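Local coordinates for regulatory Subunit of Protein Kinase A (cAMP-dependent) from Euglena gracilis (Euglena gracilis, PDB 6RSX) that binds cyclic AMP through two tandem cyclic nucleotide-binding domains and probably controls the kinase's catalytic subunit in response to it, at residues G203-I208 with K232-E237. Sequence-based numbering, arbitrary orientation.
Sequences GSFYII and KDFFGE. With CMP (adenosine-3',5'-cyclic-monophosphate), chain C.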
ATOM      1  N   GLY A 203      13.851   4.363   7.068  1.00 58.27           N
ATOM      2  CA  GLY A 203      12.569   5.021   7.060  1.00 54.89           C
ATOM      3  C   GLY A 203      11.697   4.519   5.933  1.00 50.10           C
ATOM      4  O   GLY A 203      10.547   4.123   6.163  1.00 55.58           O
ATOM      5  N   SER A 204      12.220   4.550   4.708  1.00 43.95           N
ATOM      6  CA  SER A 204      11.442   4.196   3.530  1.00 39.94           C
ATOM      7  C   SER A 204      12.258   3.336   2.574  1.00 46.47           C
ATOM      8  O   SER A 204      13.499   3.258   2.641  1.00 41.43           O
ATOM      9  CB  SER A 204      10.936   5.447   2.802  1.00 48.13           C
ATOM     10  OG  SER A 204      10.056   6.173   3.640  1.00 49.19           O
ATOM     11  N   PHE A 205      11.519   2.701   1.673  1.00 39.47           N
ATOM     12  CA  PHE A 205      12.023   1.856   0.601  1.00 36.59           C
ATOM     13  C   PHE A 205      11.752   2.574  -0.716  1.00 40.88           C
ATOM     14  O   PHE A 205      10.665   3.133  -0.912  1.00 39.15           O
ATOM     15  CB  PHE A 205      11.309   0.495   0.646  1.00 37.46           C
ATOM     16  CG  PHE A 205      11.633  -0.402  -0.501  1.00 39.23           C
ATOM     17  CD1 PHE A 205      12.902  -0.954  -0.633  1.00 37.08           C
ATOM     18  CD2 PHE A 205      10.676  -0.692  -1.467  1.00 39.17           C
ATOM     19  CE1 PHE A 205      13.209  -1.793  -1.704  1.00 38.83           C
ATOM     20  CE2 PHE A 205      10.974  -1.532  -2.533  1.00 42.18           C
ATOM     21  CZ  PHE A 205      12.228  -2.096  -2.653  1.00 38.72           C
ATOM     22  N   TYR A 206      12.731   2.571  -1.617  1.00 36.11           N
ATOM     23  CA  TYR A 206      12.644   3.396  -2.816  1.00 33.73           C
ATOM     24  C   TYR A 206      12.825   2.561  -4.067  1.00 36.20           C
ATOM     25  O   TYR A 206      13.677   1.660  -4.104  1.00 37.56           O
ATOM     26  CB  TYR A 206      13.731   4.487  -2.790  1.00 40.93           C
ATOM     27  CG  TYR A 206      13.540   5.445  -1.657  1.00 39.41           C
ATOM     28  CD1 TYR A 206      14.038   5.139  -0.386  1.00 36.74           C
ATOM     29  CD2 TYR A 206      12.833   6.644  -1.848  1.00 36.90           C
ATOM     30  CE1 TYR A 206      13.842   6.044   0.676  1.00 37.95           C
ATOM     31  CE2 TYR A 206      12.648   7.531  -0.818  1.00 40.83           C
ATOM     32  CZ  TYR A 206      13.157   7.220   0.438  1.00 40.88           C
ATOM     33  OH  TYR A 206      12.967   8.091   1.475  1.00 46.36           O
ATOM     34  N   ILE A 207      12.059   2.896  -5.109  1.00 34.82           N
ATOM     35  CA  ILE A 207      12.267   2.353  -6.451  1.00 36.29           C
ATOM     36  C   ILE A 207      12.516   3.523  -7.391  1.00 37.69           C
ATOM     37  O   ILE A 207      11.736   4.486  -7.422  1.00 36.34           O
ATOM     38  CB  ILE A 207      11.059   1.516  -6.938  1.00 39.39           C
ATOM     39  CG1 ILE A 207      10.661   0.461  -5.911  1.00 37.83           C
ATOM     40  CG2 ILE A 207      11.388   0.828  -8.266  1.00 40.63           C
ATOM     41  CD1 ILE A 207       9.493   0.906  -5.048  1.00 41.93           C
ATOM     42  N   ILE A 208      13.582   3.435  -8.183  1.00 36.75           N
ATOM     43  CA  ILE A 208      13.926   4.514  -9.097  1.00 36.79           C
ATOM     44  C   ILE A 208      13.088   4.404 -10.366  1.00 35.41           C
ATOM     45  O   ILE A 208      13.060   3.344 -11.008  1.00 38.61           O
ATOM     46  CB  ILE A 208      15.421   4.464  -9.436  1.00 38.75           C
ATOM     47  CG1 ILE A 208      16.214   4.518  -8.126  1.00 34.02           C
ATOM     48  CG2 ILE A 208      15.755   5.594 -10.407  1.00 39.50           C
ATOM     49  CD1 ILE A 208      17.674   4.098  -8.285  1.00 40.17           C
ATOM     50  N   LYS A 232      14.474   1.449 -12.358  1.00 39.65           N
ATOM     51  CA  LYS A 232      13.888   0.188 -11.935  1.00 40.87           C
ATOM     52  C   LYS A 232      14.728  -0.525 -10.871  1.00 41.86           C
ATOM     53  O   LYS A 232      14.290  -1.563 -10.372  1.00 40.93           O
ATOM     54  CB  LYS A 232      13.600  -0.764 -13.118  1.00 40.90           C
ATOM     55  CG  LYS A 232      12.696  -0.114 -14.178  1.00 54.65           C
ATOM     56  CD  LYS A 232      12.396  -1.028 -15.367  1.00 52.71           C
ATOM     57  CE  LYS A 232      11.182  -0.531 -16.162  1.00 58.25           C
ATOM     58  NZ  LYS A 232      11.136   0.957 -16.315  1.00 59.85           N
ATOM     59  N   ASP A 233      15.920  -0.016 -10.504  1.00 38.28           N
ATOM     60  CA  ASP A 233      16.594  -0.493  -9.300  1.00 37.26           C
ATOM     61  C   ASP A 233      15.913   0.071  -8.054  1.00 40.03           C
ATOM     62  O   ASP A 233      15.103   0.995  -8.119  1.00 40.10           O
ATOM     63  CB  ASP A 233      18.076  -0.086  -9.281  1.00 36.95           C
ATOM     64  CG  ASP A 233      18.875  -0.728 -10.400  1.00 47.26           C
ATOM     65  OD1 ASP A 233      18.514  -1.842 -10.829  1.00 48.03           O
ATOM     66  OD2 ASP A 233      19.864  -0.093 -10.848  1.00 45.76           O
ATOM     67  N   PHE A 234      16.279  -0.478  -6.897  1.00 38.79           N
ATOM     68  CA  PHE A 234      15.607  -0.125  -5.655  1.00 39.74           C
ATOM     69  C   PHE A 234      16.642  -0.094  -4.546  1.00 37.32           C
ATOM     70  O   PHE A 234      17.758  -0.597  -4.711  1.00 38.28           O
ATOM     71  CB  PHE A 234      14.477  -1.116  -5.328  1.00 38.52           C
ATOM     72  CG  PHE A 234      14.886  -2.542  -5.437  1.00 40.80           C
ATOM     73  CD1 PHE A 234      15.573  -3.153  -4.394  1.00 43.47           C
ATOM     74  CD2 PHE A 234      14.626  -3.265  -6.596  1.00 40.75           C
ATOM     75  CE1 PHE A 234      15.975  -4.480  -4.494  1.00 42.33           C
ATOM     76  CE2 PHE A 234      15.020  -4.589  -6.707  1.00 40.39           C
ATOM     77  CZ  PHE A 234      15.693  -5.197  -5.652  1.00 44.46           C
ATOM     78  N   PHE A 235      16.261   0.456  -3.394  1.00 36.51           N
ATOM     79  CA  PHE A 235      17.230   0.484  -2.281  1.00 36.27           C
ATOM     80  C   PHE A 235      16.477   0.810  -1.000  1.00 40.57           C
ATOM     81  O   PHE A 235      15.346   1.301  -1.030  1.00 38.66           O
ATOM     82  CB  PHE A 235      18.330   1.527  -2.534  1.00 34.10           C
ATOM     83  CG  PHE A 235      17.823   2.929  -2.728  1.00 34.00           C
ATOM     84  CD1 PHE A 235      17.461   3.393  -4.014  1.00 39.34           C
ATOM     85  CD2 PHE A 235      17.703   3.807  -1.655  1.00 33.02           C
ATOM     86  CE1 PHE A 235      16.974   4.703  -4.220  1.00 34.92           C
ATOM     87  CE2 PHE A 235      17.250   5.123  -1.850  1.00 35.46           C
ATOM     88  CZ  PHE A 235      16.861   5.569  -3.137  1.00 36.78           C
ATOM     89  N   GLY A 236      17.114   0.537   0.125  1.00 36.14           N
ATOM     90  CA  GLY A 236      16.534   0.868   1.409  1.00 35.60           C
ATOM     91  C   GLY A 236      15.853  -0.300   2.072  1.00 40.56           C
ATOM     92  O   GLY A 236      15.304  -0.143   3.170  1.00 44.48           O
ATOM     93  N   GLU A 237      15.895  -1.470   1.442  1.00 38.14           N
ATOM     94  CA  GLU A 237      15.169  -2.631   1.939  1.00 38.89           C
ATOM     95  C   GLU A 237      15.827  -3.280   3.151  1.00 44.12           C
ATOM     96  O   GLU A 237      15.126  -3.868   3.981  1.00 45.86           O
ATOM     97  CB  GLU A 237      15.013  -3.662   0.820  1.00 42.19           C
ATOM     98  CG  GLU A 237      16.245  -4.580   0.591  1.00 38.44           C
ATOM     99  CD  GLU A 237      17.391  -3.906  -0.167  1.00 45.47           C
ATOM    100  OE1 GLU A 237      17.228  -2.747  -0.590  1.00 41.46           O
ATOM    101  OE2 GLU A 237      18.467  -4.546  -0.334  0.66 40.34           O
TER
HETATM  102  P   CMP C 502      19.844  -0.155   3.355  1.00 40.29           P
HETATM  103  O1P CMP C 502      18.373  -0.037   4.064  1.00 48.25           O
HETATM  104  O2P CMP C 502      20.924  -0.732   4.183  1.00 42.09           O
HETATM  105  O5' CMP C 502      20.317   1.328   3.008  1.00 41.72           O
HETATM  106  C5' CMP C 502      21.326   1.523   2.009  1.00 40.23           C
HETATM  107  C4' CMP C 502      20.991   0.643   0.835  1.00 37.75           C
HETATM  108  O4' CMP C 502      21.950   0.639  -0.236  1.00 39.83           O
HETATM  109  C3' CMP C 502      20.824  -0.828   1.108  1.00 36.55           C
HETATM  110  O3' CMP C 502      19.731  -1.115   1.978  1.00 37.53           O
HETATM  111  C2' CMP C 502      20.686  -1.383  -0.301  1.00 43.68           C
HETATM  112  O2' CMP C 502      19.328  -1.188  -0.744  1.00 41.34           O
HETATM  113  C1' CMP C 502      21.581  -0.409  -1.105  1.00 42.13           C
HETATM  114  N9  CMP C 502      22.764  -1.037  -1.701  1.00 41.66           N
HETATM  115  C8  CMP C 502      23.065  -1.006  -3.004  1.00 39.19           C
HETATM  116  N7  CMP C 502      24.204  -1.671  -3.170  1.00 46.03           N
HETATM  117  C5  CMP C 502      24.607  -2.080  -1.955  1.00 43.79           C
HETATM  118  C6  CMP C 502      25.718  -2.795  -1.584  1.00 45.00           C
HETATM  119  N6  CMP C 502      26.794  -3.333  -2.366  1.00 48.57           N
HETATM  120  N1  CMP C 502      25.912  -3.114  -0.318  1.00 42.27           N
HETATM  121  C2  CMP C 502      25.005  -2.712   0.613  1.00 46.74           C
HETATM  122  N3  CMP C 502      23.884  -2.005   0.247  1.00 39.78           N
HETATM  123  C4  CMP C 502      23.724  -1.694  -1.040  1.00 43.10           C
HETATM  124  O   HOH W   1      15.115   2.740   4.744  1.00 45.93           O
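Strand 204-208 pairs antiparallel with the short edge strand 234-235, and Tyr206 and Phe235 form a hydrogen-bonded pair: Tyr206 N donates nearly along the C=O axis to Phe235 O (3.0 Å), and Phe235 N returns a bond to Tyr206 O. The Phe235 side chain starts at the nucleotide, its CB 3.4 Å from O2' of the cyclic AMP. CG is wedged between the backbone N and C (chi1 58°), which swings the ring back across the neighbouring strand. There CD1 lies by Tyr206 CB and CD2 by Tyr206 CD1; CE1 touches both Tyr206 CB and, at the ring edge, Ile208 CG1, CE2 lies 3.5 Å from Tyr206 CD1, and CZ, at the tip, reaches Tyr206 CB at 3.3 Å. That CB sits over one ring face in a CH-pi contact, while the two rings are nearly parallel (10°) but offset too far to stack. An alanine here would remove the ring and would probably loosen the packing on Tyr206 and Ile208, while its CB would still lie by the ribose. Just beyond, Gly236 N donates to O2' (2.9 Å), and the same hydroxyl donates to Glu237 OE1 (2.6 Å); Glu237 OE2 is hydrogen-bonded to Tyr284 OH. This ribose-binding Phe-Gly-Glu turn belongs to the phosphate-binding cassette of cyclic nucleotide-binding domains.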